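Local coordinates for leukocyte-associated immunoglobulin-like receptor 1 (Mus musculus, PDB 4ESK), which acts as an inhibitory cell-surface collagen receptor that restrains natural killer cells, B cells and T cells, and is represented here by its extracellular Ig-like domain, at residues A[20-26]-A[68-72]; A[46-51]-A[73-78]. One frame throughout, in Å; residues are numbered along the deposited sequence.

Interaction 1. Residues A[20-26]-A[68-72]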
loop_
_atom_site.group_PDB
_atom_site.type_symbol
_atom_site.label_atom_id
_atom_site.label_comp_id
_atom_site.label_asym_id
_atom_site.label_seq_id
_atom_site.Cartn_x
_atom_site.Cartn_y
_atom_site.Cartn_z
ATOM N N ILE A 20 -9.468 9.853 5.498
ATOM C CA ILE A 20 -10.236 8.628 5.432
ATOM C C ILE A 20 -11.234 8.706 6.588
ATOM O O ILE A 20 -10.826 8.982 7.697
ATOM C CB ILE A 20 -9.304 7.402 5.660
ATOM C CG1 ILE A 20 -8.142 7.391 4.645
ATOM C CG2 ILE A 20 -10.085 6.098 5.609
ATOM C CD1 ILE A 20 -8.573 7.167 3.209
ATOM N N SER A 21 -12.516 8.475 6.331
ATOM C CA SER A 21 -13.518 8.478 7.404
ATOM C C SER A 21 -13.460 7.182 8.222
ATOM O O SER A 21 -13.366 6.105 7.665
ATOM C CB SER A 21 -14.925 8.626 6.815
ATOM O OG SER A 21 -14.992 9.733 5.935
ATOM N N GLN A 22 -13.571 7.288 9.541
ATOM C CA GLN A 22 -13.710 6.108 10.396
ATOM C C GLN A 22 -14.826 5.218 9.851
ATOM O O GLN A 22 -15.868 5.709 9.409
ATOM C CB GLN A 22 -14.015 6.543 11.842
ATOM C CG GLN A 22 -13.808 5.468 12.892
ATOM C CD GLN A 22 -14.297 5.881 14.278
ATOM O OE1 GLN A 22 -14.855 6.973 14.467
ATOM N NE2 GLN A 22 -14.099 4.996 15.256
ATOM N N GLY A 23 -14.601 3.901 9.867
ATOM C CA GLY A 23 -15.556 2.938 9.355
ATOM C C GLY A 23 -15.441 2.681 7.860
ATOM O O GLY A 23 -16.173 1.859 7.326
ATOM N N THR A 24 -14.538 3.398 7.191
ATOM C CA THR A 24 -14.283 3.240 5.749
ATOM C C THR A 24 -13.570 1.923 5.486
ATOM O O THR A 24 -12.818 1.455 6.326
ATOM C CB THR A 24 -13.342 4.366 5.228
ATOM O OG1 THR A 24 -13.966 5.625 5.395
ATOM C CG2 THR A 24 -12.950 4.214 3.711
ATOM N N PHE A 25 -13.785 1.357 4.305
ATOM C CA PHE A 25 -12.950 0.248 3.827
ATOM C C PHE A 25 -11.898 0.786 2.845
ATOM O O PHE A 25 -12.243 1.391 1.815
ATOM C CB PHE A 25 -13.805 -0.847 3.196
ATOM C CG PHE A 25 -14.588 -1.653 4.197
ATOM C CD1 PHE A 25 -15.684 -1.105 4.840
ATOM C CD2 PHE A 25 -14.225 -2.963 4.502
ATOM C CE1 PHE A 25 -16.399 -1.835 5.784
ATOM C CE2 PHE A 25 -14.946 -3.699 5.439
ATOM C CZ PHE A 25 -16.031 -3.128 6.081
ATOM N N VAL A 26 -10.629 0.603 3.198
ATOM C CA VAL A 26 -9.495 1.057 2.377
ATOM C C VAL A 26 -8.961 -0.130 1.572
ATOM O O VAL A 26 -9.026 -1.277 2.024
ATOM C CB VAL A 26 -8.380 1.652 3.255
ATOM C CG1 VAL A 26 -7.076 1.811 2.497
ATOM C CG2 VAL A 26 -8.793 3.007 3.829
ATOM N N GLY A 68 -10.357 -2.746 6.371
ATOM C CA GLY A 68 -11.650 -2.148 6.694
ATOM C C GLY A 68 -12.475 -3.048 7.591
ATOM O O GLY A 68 -12.338 -4.268 7.523
ATOM N N PRO A 69 -13.349 -2.451 8.417
ATOM C CA PRO A 69 -13.554 -1.007 8.616
ATOM C C PRO A 69 -12.437 -0.352 9.396
ATOM O O PRO A 69 -11.950 -0.899 10.394
ATOM C CB PRO A 69 -14.863 -0.952 9.412
ATOM C CG PRO A 69 -14.872 -2.232 10.161
ATOM C CD PRO A 69 -14.301 -3.240 9.205
ATOM N N VAL A 70 -12.025 0.832 8.963
ATOM C CA VAL A 70 -10.906 1.514 9.614
ATOM C C VAL A 70 -11.306 2.243 10.905
ATOM O O VAL A 70 -12.429 2.740 11.056
ATOM C CB VAL A 70 -10.159 2.499 8.682
ATOM C CG1 VAL A 70 -9.568 1.744 7.488
ATOM C CG2 VAL A 70 -11.074 3.628 8.230
ATOM N N ASN A 71 -10.359 2.292 11.821
ATOM C CA ASN A 71 -10.445 3.194 12.959
ATOM C C ASN A 71 -9.131 3.936 13.176
ATOM O O ASN A 71 -8.262 3.934 12.298
ATOM C CB ASN A 71 -10.922 2.430 14.202
ATOM C CG ASN A 71 -9.932 1.386 14.653
ATOM O OD1 ASN A 71 -8.767 1.395 14.248
ATOM N ND2 ASN A 71 -10.391 0.465 15.504
ATOM N N GLU A 72 -8.977 4.577 14.339
ATOM C CA GLU A 72 -7.826 5.427 14.619
ATOM C C GLU A 72 -6.483 4.689 14.539
ATOM O O GLU A 72 -5.471 5.301 14.309
ATOM C CB GLU A 72 -7.986 6.124 15.988
ATOM C CG GLU A 72 -7.936 5.215 17.218
ATOM C CD GLU A 72 -9.233 4.464 17.499
ATOM O OE1 GLU A 72 -10.274 4.761 16.861
ATOM O OE2 GLU A 72 -9.207 3.568 18.377
#
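Val70 is the main bump of this contact, and the bend of residues 20-26 is the hollow that takes it. Its two methyls are divided between two neighbours. The Val70 and Ile20 side chains cross at about a right angle, and Val70 CG2 meets Ile20 CG2 at 3.7 Å. Val70 CG1 reaches Val26 CG2 at 3.9 Å. The chi1 of -61° sends CG1 anti to the carbonyl carbon and CG2 between the backbone N and that carbon. CG2 also lies against the carbonyl O of Ser21. Strand 88-100 lines the same site, since Val99 touches Val70.

Two backbone bonds fix the bump in place. Gly23 N donates almost straight to Val70 O at 2.7 Å, and Val70 N donates to Thr24 O at 2.8 Å. A type II turn from Ser21 to Thr24 shapes the bend.

A second fit lies beside the first. The Phe25 ring lays one face over the cis peptide between Gly68 and Pro69, with CE2 3.3 Å from Gly68 C. Gly68 has no side chain, and the ring settles directly on its backbone. Pro69 lies alongside the ring, its CD 3.6 Å from Phe25 CZ.

This is an end of an immunoglobulin beta-sandwich. The A'-B turn, passing from one sheet to the other, locks onto the E-F loop.

Interaction 2. Residues A[46-51]-A[73-78]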
loop_
_atom_site.group_PDB
_atom_site.type_symbol
_atom_site.label_atom_id
_atom_site.label_comp_id
_atom_site.label_asym_id
_atom_site.label_seq_id
_atom_site.Cartn_x
_atom_site.Cartn_y
_atom_site.Cartn_z
ATOM N N LYS A 46 3.856 -0.123 7.816
ATOM C CA LYS A 46 3.210 1.046 8.435
ATOM C C LYS A 46 4.105 1.566 9.534
ATOM O O LYS A 46 4.453 0.805 10.439
ATOM C CB LYS A 46 1.854 0.661 9.018
ATOM C CG LYS A 46 1.101 1.773 9.775
ATOM C CD LYS A 46 -0.206 1.233 10.322
ATOM C CE LYS A 46 -1.027 2.293 11.039
ATOM N NZ LYS A 46 -0.309 2.904 12.197
ATOM N N ASP A 47 4.474 2.844 9.460
ATOM C CA ASP A 47 5.264 3.523 10.501
ATOM C C ASP A 47 6.541 2.743 10.857
ATOM O O ASP A 47 6.848 2.539 12.028
ATOM C CB ASP A 47 4.404 3.757 11.752
ATOM C CG ASP A 47 3.183 4.618 11.476
ATOM O OD1 ASP A 47 3.265 5.488 10.589
ATOM O OD2 ASP A 47 2.143 4.424 12.155
ATOM N N GLY A 48 7.253 2.282 9.836
ATOM C CA GLY A 48 8.511 1.563 10.031
ATOM C C GLY A 48 8.455 0.087 10.396
ATOM O O GLY A 48 9.514 -0.506 10.592
ATOM N N SER A 49 7.268 -0.525 10.498
ATOM C CA SER A 49 7.195 -1.963 10.764
ATOM C C SER A 49 6.191 -2.677 9.872
ATOM O O SER A 49 5.306 -2.055 9.266
ATOM C CB SER A 49 6.914 -2.256 12.245
ATOM O OG SER A 49 5.569 -2.007 12.587
ATOM N N THR A 50 6.357 -3.997 9.760
ATOM C CA THR A 50 5.473 -4.803 8.947
ATOM C C THR A 50 4.050 -4.759 9.492
ATOM O O THR A 50 3.802 -5.052 10.679
ATOM C CB THR A 50 5.951 -6.257 8.868
ATOM O OG1 THR A 50 7.297 -6.289 8.377
ATOM C CG2 THR A 50 5.046 -7.065 7.971
ATOM N N PHE A 51 3.121 -4.354 8.641
ATOM C CA PHE A 51 1.704 -4.271 8.988
ATOM C C PHE A 51 0.953 -5.506 8.499
ATOM O O PHE A 51 0.208 -6.143 9.246
ATOM C CB PHE A 51 1.109 -2.968 8.425
ATOM C CG PHE A 51 -0.339 -2.746 8.758
ATOM C CD1 PHE A 51 -0.724 -2.393 10.046
ATOM C CD2 PHE A 51 -1.318 -2.864 7.784
ATOM C CE1 PHE A 51 -2.068 -2.167 10.347
ATOM C CE2 PHE A 51 -2.657 -2.652 8.079
ATOM C CZ PHE A 51 -3.037 -2.302 9.366
ATOM N N THR A 73 -6.497 3.369 14.735
ATOM C CA THR A 73 -5.271 2.562 14.650
ATOM C C THR A 73 -4.704 2.531 13.211
ATOM O O THR A 73 -3.552 2.140 13.004
ATOM C CB THR A 73 -5.486 1.119 15.162
ATOM O OG1 THR A 73 -6.277 0.345 14.238
ATOM C CG2 THR A 73 -6.196 1.143 16.540
ATOM N N ILE A 74 -5.510 2.947 12.238
ATOM C CA ILE A 74 -5.093 2.911 10.830
ATOM C C ILE A 74 -4.347 4.183 10.388
ATOM O O ILE A 74 -3.609 4.187 9.381
ATOM C CB ILE A 74 -6.309 2.590 9.946
ATOM C CG1 ILE A 74 -6.890 1.221 10.328
ATOM C CG2 ILE A 74 -5.939 2.568 8.450
ATOM C CD1 ILE A 74 -5.878 0.076 10.382
ATOM N N THR A 75 -4.481 5.266 11.145
ATOM C CA THR A 75 -3.675 6.463 10.907
ATOM C C THR A 75 -2.172 6.174 10.909
ATOM O O THR A 75 -1.655 5.531 11.836
ATOM C CB THR A 75 -4.027 7.577 11.911
ATOM O OG1 THR A 75 -5.398 7.942 11.721
ATOM C CG2 THR A 75 -3.137 8.802 11.755
ATOM N N GLY A 76 -1.474 6.622 9.858
ATOM C CA GLY A 76 -0.039 6.385 9.732
ATOM C C GLY A 76 0.517 6.499 8.318
ATOM O O GLY A 76 -0.208 6.887 7.398
ATOM N N HIS A 77 1.804 6.152 8.177
ATOM C CA HIS A 77 2.544 6.227 6.910
ATOM C C HIS A 77 2.762 4.850 6.362
ATOM O O HIS A 77 3.220 3.954 7.095
ATOM C CB HIS A 77 3.897 6.896 7.120
ATOM C CG HIS A 77 3.800 8.374 7.425
ATOM N ND1 HIS A 77 3.528 8.838 8.663
ATOM C CD2 HIS A 77 3.933 9.491 6.609
ATOM C CE1 HIS A 77 3.486 10.189 8.644
ATOM N NE2 HIS A 77 3.731 10.595 7.390
ATOM N N TYR A 78 2.469 4.669 5.075
ATOM C CA TYR A 78 2.450 3.357 4.464
ATOM C C TYR A 78 3.334 3.304 3.239
ATOM O O TYR A 78 3.395 4.264 2.475
ATOM C CB TYR A 78 1.044 2.997 4.019
ATOM C CG TYR A 78 0.072 2.742 5.158
ATOM C CD1 TYR A 78 -0.203 1.450 5.586
ATOM C CD2 TYR A 78 -0.556 3.803 5.798
ATOM C CE1 TYR A 78 -1.095 1.206 6.624
ATOM C CE2 TYR A 78 -1.448 3.574 6.841
ATOM C CZ TYR A 78 -1.714 2.285 7.235
ATOM O OH TYR A 78 -2.615 2.071 8.250
HETATM O O HOH W 1 0.945 6.561 13.165
#
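Lys46 lies alongside Tyr78 and covers one face of its ring. The lysine chain is extended, with CG anti to the backbone N (chi1 176°). Lys46 CG sits over the face, 4.1 Å from the Tyr78 ring centroid, in a CH-pi contact. The chain turns only at its last torsion, about the CD-CE bond, and this brings NZ toward Thr75 and Asp47. Lys46 NZ donates to Thr75 O at 3.0 Å, from above the carbonyl plane. Lys46 NZ also forms a salt bridge with Asp47 OD2 at 2.9 Å. A water bridges that same OD2 and Thr75 O.

The Tyr78 ring meets Phe51 differently. Its edge points at the face of Phe51 in a T-shaped pair, centroids 5.8 Å apart and planes at 89°. Phe51 CZ also touches Ile74 CD1 at 3.8 Å, the two side chains crossing at about a right angle. At its far end Tyr78 OH donates to Ile74 O at 2.6 Å. This is the tyrosine corner of Greek-key proteins, which pins the approach to strand F.

Asp47 grips His77 at two points. Asp47 OD1 accepts a bond, nearly straight at the hydrogen (171°), from His77 N at 2.9 Å, the donor lying above the carboxylate plane. Asp47 N donates to His77 O at 2.9 Å.

Lys46 ends strand 41-46 and pairs antiparallel with Tyr78. A type I' turn then leads into strand 49-55. On the other side of strand 76-84 runs strand 88-100, where Leu97 touches Tyr78. Ile67 of strand 62-67, in the facing sheet, packs on Phe51 and Ile74.

Interaction 1 holds the first part of the E-F loop, which joins strands 62-67 and 76-84; interaction 2 holds its end and the start of strand 76-84. Residues 68-72 continue directly into 73-78, yet the two contact centres lie 14 Å apart. Asn71 OD1 and Thr73 OG1 are hydrogen-bonded across the junction. Strand 88-100 is common ground: Val99 N is hydrogen-bonded to Thr75 OG1, and Leu97 also touches Ile20. Ile67 is shared too, through a backbone bond with Val26 in interaction 1. Tyr78 leads along its strand to Cys80, disulfide-bonded to Cys30 of strand 26-31. The loop is thus tied to both sheets of the Ig-like domain.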